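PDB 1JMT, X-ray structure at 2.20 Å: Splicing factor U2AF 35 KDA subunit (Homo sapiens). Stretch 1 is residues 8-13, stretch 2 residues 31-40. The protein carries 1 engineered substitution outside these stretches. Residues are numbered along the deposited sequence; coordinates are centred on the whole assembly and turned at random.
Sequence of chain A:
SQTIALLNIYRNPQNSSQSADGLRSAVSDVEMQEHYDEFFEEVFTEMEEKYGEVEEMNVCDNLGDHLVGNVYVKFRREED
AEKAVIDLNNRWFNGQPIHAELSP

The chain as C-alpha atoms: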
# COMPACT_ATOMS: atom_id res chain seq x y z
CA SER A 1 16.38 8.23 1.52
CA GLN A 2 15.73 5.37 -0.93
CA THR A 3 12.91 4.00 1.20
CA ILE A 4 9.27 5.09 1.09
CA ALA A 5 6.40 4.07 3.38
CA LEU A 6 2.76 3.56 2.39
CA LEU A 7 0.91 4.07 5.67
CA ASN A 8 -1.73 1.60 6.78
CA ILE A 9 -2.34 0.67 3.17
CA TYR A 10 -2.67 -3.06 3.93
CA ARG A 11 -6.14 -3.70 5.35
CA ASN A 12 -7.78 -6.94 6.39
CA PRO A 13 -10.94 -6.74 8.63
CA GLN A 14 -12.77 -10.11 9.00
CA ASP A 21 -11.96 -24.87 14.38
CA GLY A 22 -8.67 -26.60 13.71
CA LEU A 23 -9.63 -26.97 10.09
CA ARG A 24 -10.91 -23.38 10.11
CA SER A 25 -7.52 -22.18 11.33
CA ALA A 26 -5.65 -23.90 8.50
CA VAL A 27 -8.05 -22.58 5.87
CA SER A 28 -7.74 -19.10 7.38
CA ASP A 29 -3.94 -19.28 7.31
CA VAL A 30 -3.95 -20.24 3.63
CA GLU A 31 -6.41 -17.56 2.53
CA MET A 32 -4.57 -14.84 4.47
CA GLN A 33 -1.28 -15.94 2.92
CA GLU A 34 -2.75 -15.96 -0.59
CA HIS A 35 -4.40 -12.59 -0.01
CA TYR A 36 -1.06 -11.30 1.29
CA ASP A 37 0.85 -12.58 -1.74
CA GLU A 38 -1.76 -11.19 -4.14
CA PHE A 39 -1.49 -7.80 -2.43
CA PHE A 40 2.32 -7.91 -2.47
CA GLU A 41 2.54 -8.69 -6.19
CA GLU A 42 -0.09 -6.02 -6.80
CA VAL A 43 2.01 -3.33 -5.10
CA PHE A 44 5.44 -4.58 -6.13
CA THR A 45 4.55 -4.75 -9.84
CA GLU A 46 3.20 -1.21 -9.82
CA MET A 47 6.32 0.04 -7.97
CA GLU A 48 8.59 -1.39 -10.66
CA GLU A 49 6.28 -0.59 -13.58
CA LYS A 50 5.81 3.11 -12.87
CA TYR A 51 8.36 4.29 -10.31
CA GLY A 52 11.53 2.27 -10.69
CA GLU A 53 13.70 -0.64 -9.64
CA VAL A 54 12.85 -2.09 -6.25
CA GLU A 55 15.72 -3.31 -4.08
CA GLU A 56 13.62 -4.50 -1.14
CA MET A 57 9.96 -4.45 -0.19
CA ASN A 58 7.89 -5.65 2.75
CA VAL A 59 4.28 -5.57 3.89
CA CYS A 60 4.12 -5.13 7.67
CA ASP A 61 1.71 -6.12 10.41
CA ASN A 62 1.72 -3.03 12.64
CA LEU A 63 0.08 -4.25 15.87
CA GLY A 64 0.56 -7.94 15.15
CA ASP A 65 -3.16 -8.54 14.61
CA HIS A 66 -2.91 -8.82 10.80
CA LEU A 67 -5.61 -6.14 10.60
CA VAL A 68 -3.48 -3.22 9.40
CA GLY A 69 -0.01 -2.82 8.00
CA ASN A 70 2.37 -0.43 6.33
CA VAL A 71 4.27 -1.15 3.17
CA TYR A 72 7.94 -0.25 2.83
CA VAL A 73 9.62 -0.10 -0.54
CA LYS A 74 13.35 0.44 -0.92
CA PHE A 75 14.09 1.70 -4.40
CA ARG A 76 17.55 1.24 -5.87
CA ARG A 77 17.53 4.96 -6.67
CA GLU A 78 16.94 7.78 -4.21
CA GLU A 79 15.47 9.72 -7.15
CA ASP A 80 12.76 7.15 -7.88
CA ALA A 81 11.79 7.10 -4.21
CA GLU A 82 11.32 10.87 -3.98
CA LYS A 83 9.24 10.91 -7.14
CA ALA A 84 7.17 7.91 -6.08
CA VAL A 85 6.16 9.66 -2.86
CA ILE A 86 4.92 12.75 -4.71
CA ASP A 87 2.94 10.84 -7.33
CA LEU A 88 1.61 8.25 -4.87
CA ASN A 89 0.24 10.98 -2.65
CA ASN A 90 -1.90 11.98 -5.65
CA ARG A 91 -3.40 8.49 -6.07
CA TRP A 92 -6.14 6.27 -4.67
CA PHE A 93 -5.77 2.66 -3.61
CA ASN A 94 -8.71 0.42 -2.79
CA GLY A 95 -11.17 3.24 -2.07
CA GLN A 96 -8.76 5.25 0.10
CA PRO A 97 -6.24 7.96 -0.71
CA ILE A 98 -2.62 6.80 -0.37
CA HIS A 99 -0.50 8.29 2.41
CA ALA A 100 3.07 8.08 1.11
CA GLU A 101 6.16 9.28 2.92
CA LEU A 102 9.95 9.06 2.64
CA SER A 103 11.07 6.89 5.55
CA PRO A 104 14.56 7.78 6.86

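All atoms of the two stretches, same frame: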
# COMPACT_ATOMS: atom_id res chain seq x y z
N ASN A 8 -0.52 2.36 6.54
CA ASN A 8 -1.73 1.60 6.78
C ASN A 8 -2.46 1.25 5.50
O ASN A 8 -3.69 1.19 5.47
CB ASN A 8 -2.66 2.39 7.70
CG ASN A 8 -2.09 2.58 9.10
OD1 ASN A 8 -2.66 3.30 9.91
ND2 ASN A 8 -0.96 1.93 9.38
N ILE A 9 -1.71 1.00 4.44
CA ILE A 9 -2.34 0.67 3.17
C ILE A 9 -2.87 -0.77 3.14
O ILE A 9 -3.84 -1.06 2.45
CB ILE A 9 -1.34 0.89 2.02
CG1 ILE A 9 -2.10 0.92 0.68
CG2 ILE A 9 -0.25 -0.18 2.05
CD1 ILE A 9 -1.29 1.44 -0.47
N TYR A 10 -2.24 -1.67 3.90
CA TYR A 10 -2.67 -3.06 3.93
C TYR A 10 -3.76 -3.30 4.96
O TYR A 10 -3.50 -3.36 6.15
CB TYR A 10 -1.50 -3.99 4.22
CG TYR A 10 -1.84 -5.46 4.09
CD1 TYR A 10 -2.30 -5.97 2.87
CD2 TYR A 10 -1.73 -6.33 5.17
CE1 TYR A 10 -2.63 -7.32 2.74
CE2 TYR A 10 -2.06 -7.68 5.05
CZ TYR A 10 -2.51 -8.17 3.83
OH TYR A 10 -2.84 -9.50 3.70
N ARG A 11 -4.99 -3.45 4.48
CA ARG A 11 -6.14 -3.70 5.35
C ARG A 11 -6.61 -5.13 5.28
O ARG A 11 -6.39 -5.82 4.28
CB ARG A 11 -7.29 -2.76 4.99
CG ARG A 11 -7.20 -1.36 5.58
CD ARG A 11 -5.91 -1.14 6.35
NE ARG A 11 -5.95 0.09 7.13
CZ ARG A 11 -6.30 1.28 6.63
NH1 ARG A 11 -6.64 1.40 5.35
NH2 ARG A 11 -6.31 2.34 7.41
N ASN A 12 -7.27 -5.58 6.34
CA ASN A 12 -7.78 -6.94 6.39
C ASN A 12 -8.71 -7.22 7.58
O ASN A 12 -8.36 -7.96 8.49
CB ASN A 12 -6.59 -7.91 6.42
CG ASN A 12 -6.97 -9.31 5.96
OD1 ASN A 12 -8.06 -9.53 5.44
ND2 ASN A 12 -6.06 -10.25 6.14
N PRO A 13 -9.91 -6.60 7.59
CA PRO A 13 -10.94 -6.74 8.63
C PRO A 13 -11.38 -8.13 9.14
O PRO A 13 -10.87 -8.58 10.16
CB PRO A 13 -12.08 -5.90 8.08
CG PRO A 13 -11.32 -4.70 7.64
CD PRO A 13 -10.13 -5.32 6.88
N GLU A 31 -5.78 -18.69 3.19
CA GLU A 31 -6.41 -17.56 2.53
C GLU A 31 -5.70 -16.24 2.84
O GLU A 31 -5.54 -15.40 1.96
CB GLU A 31 -7.88 -17.50 2.91
CG GLU A 31 -8.59 -18.81 2.63
CD GLU A 31 -10.08 -18.75 2.88
OE1 GLU A 31 -10.49 -18.32 3.98
OE2 GLU A 31 -10.85 -19.15 1.98
N MET A 32 -5.28 -16.06 4.09
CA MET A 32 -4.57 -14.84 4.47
C MET A 32 -3.27 -14.76 3.68
O MET A 32 -2.95 -13.71 3.11
CB MET A 32 -4.25 -14.82 5.96
CG MET A 32 -5.45 -14.65 6.87
SD MET A 32 -4.96 -14.22 8.56
CE MET A 32 -4.68 -15.86 9.27
N GLN A 33 -2.54 -15.87 3.64
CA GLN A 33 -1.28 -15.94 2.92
C GLN A 33 -1.44 -15.63 1.44
O GLN A 33 -0.64 -14.90 0.87
CB GLN A 33 -0.65 -17.33 3.08
CG GLN A 33 0.74 -17.45 2.47
CD GLN A 33 1.75 -16.50 3.11
OE1 GLN A 33 2.00 -16.56 4.31
NE2 GLN A 33 2.32 -15.61 2.31
N GLU A 34 -2.48 -16.19 0.83
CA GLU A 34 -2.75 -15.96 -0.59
C GLU A 34 -3.19 -14.52 -0.84
O GLU A 34 -2.87 -13.93 -1.88
CB GLU A 34 -3.83 -16.93 -1.10
CG GLU A 34 -3.54 -18.40 -0.78
CD GLU A 34 -4.51 -19.36 -1.45
OE1 GLU A 34 -5.72 -19.06 -1.49
OE2 GLU A 34 -4.05 -20.42 -1.93
N HIS A 35 -3.93 -13.96 0.11
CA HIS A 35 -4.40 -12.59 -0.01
C HIS A 35 -3.20 -11.66 0.17
O HIS A 35 -3.11 -10.61 -0.46
CB HIS A 35 -5.48 -12.32 1.06
CG HIS A 35 -6.00 -10.92 1.06
ND1 HIS A 35 -5.40 -9.90 1.78
CD2 HIS A 35 -7.07 -10.36 0.45
CE1 HIS A 35 -6.09 -8.78 1.62
NE2 HIS A 35 -7.10 -9.04 0.81
N TYR A 36 -2.27 -12.07 1.02
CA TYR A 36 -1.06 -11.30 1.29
C TYR A 36 -0.17 -11.29 0.04
O TYR A 36 0.33 -10.24 -0.37
CB TYR A 36 -0.29 -11.93 2.45
CG TYR A 36 1.04 -11.27 2.75
CD1 TYR A 36 1.13 -10.23 3.66
CD2 TYR A 36 2.21 -11.69 2.10
CE1 TYR A 36 2.35 -9.61 3.94
CE2 TYR A 36 3.44 -11.08 2.37
CZ TYR A 36 3.50 -10.04 3.28
OH TYR A 36 4.69 -9.42 3.55
N ASP A 37 0.02 -12.47 -0.55
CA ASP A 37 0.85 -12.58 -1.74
C ASP A 37 0.25 -11.84 -2.93
O ASP A 37 0.97 -11.24 -3.73
CB ASP A 37 1.08 -14.05 -2.11
CG ASP A 37 1.81 -14.82 -1.02
OD1 ASP A 37 2.63 -14.21 -0.28
OD2 ASP A 37 1.58 -16.04 -0.90
N GLU A 38 -1.08 -11.88 -3.05
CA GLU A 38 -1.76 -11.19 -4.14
C GLU A 38 -1.53 -9.68 -3.97
O GLU A 38 -1.24 -8.97 -4.94
CB GLU A 38 -3.26 -11.48 -4.10
CG GLU A 38 -4.08 -10.63 -5.07
CD GLU A 38 -5.58 -10.87 -4.97
OE1 GLU A 38 -6.16 -10.63 -3.88
OE2 GLU A 38 -6.19 -11.30 -5.97
N PHE A 39 -1.67 -9.21 -2.74
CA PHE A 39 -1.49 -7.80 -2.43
C PHE A 39 -0.07 -7.37 -2.76
O PHE A 39 0.15 -6.35 -3.42
CB PHE A 39 -1.76 -7.55 -0.95
CG PHE A 39 -1.53 -6.14 -0.52
CD1 PHE A 39 -2.49 -5.15 -0.78
CD2 PHE A 39 -0.36 -5.78 0.14
CE1 PHE A 39 -2.27 -3.83 -0.38
CE2 PHE A 39 -0.13 -4.46 0.54
CZ PHE A 39 -1.09 -3.49 0.28
N PHE A 40 0.89 -8.16 -2.28
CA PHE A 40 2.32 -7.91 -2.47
C PHE A 40 2.65 -7.72 -3.95
O PHE A 40 3.21 -6.70 -4.35
CB PHE A 40 3.13 -9.08 -1.90
CG PHE A 40 4.58 -8.77 -1.69
CD1 PHE A 40 5.08 -8.51 -0.42
CD2 PHE A 40 5.46 -8.75 -2.77
CE1 PHE A 40 6.42 -8.23 -0.22
CE2 PHE A 40 6.81 -8.46 -2.58
CZ PHE A 40 7.29 -8.20 -1.29

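The contact between these stretches is built around one projecting side chain, that of Tyr 10. The short strand 9-11 and the helix run nearly antiparallel, at 161°, with their axes 10.6 Å apart at closest approach. That gap is wide enough for a flat ring to lie between the two backbones, and Tyr 10 supplies it. Its CA-to-CB bond points sideways, but with chi1 at -173° (t) the ring reaches on until its end nears the helix. It is buried, and the helix covers 105 Å² of it, the largest share of any residue here.

The hollow that receives this ring is made by His 35, Tyr 36 and Phe 39, two neighbours and a residue one turn after the first, all with chi1 in t. Phe 39, whose CA-to-CB bond points toward the strand, forms the wall nearest the root of the tyrosine. The edge of Tyr 10 meets the face of Phe 39, with CD1 of Tyr 10 3.4 Å from CD2 of Phe 39, ring centroids 4.6 Å apart and planes inclined at 53°. Tyr 36 approaches differently: its edge is directed toward the face of Tyr 10, the planes almost perpendicular at 84°, and its CD1 lies 4.2 Å from CZ of Tyr 10. Flat rings suit such a pocket, since each can offer a face or an edge to its neighbour.

At its tip the tyrosine meets the helix backbone, OH of Tyr 10 lying 3.5 Å from CA of Tyr 36. The tip is also polar, and the hydroxyl finds a partner there: ND1 of His 35 donates a hydrogen bond to OH of Tyr 10, 3.2 Å long with an angle of 161° at the hydrogen. The hydroxyl lies near the plane of the imidazole, where a ring nitrogen can direct its hydrogen. The two rings themselves meet rim to rim, with planes at 46°, and do not stack.

Smaller contacts extend the fit on both sides of Tyr 10 in sequence. Ile 9 places CG2 3.8 Å from CZ of Phe 39, at the edge of that ring, so a branched aliphatic side chain packs beside the phenyl group that has Tyr 10 over one face. Beyond the tyrosine, the CA-to-CB bond of Asn 12 points toward the helix, but its fit is loose: ND2 of Asn 12 is 4.5 Å from CG of Met 32, and the asparagine is poorly ordered.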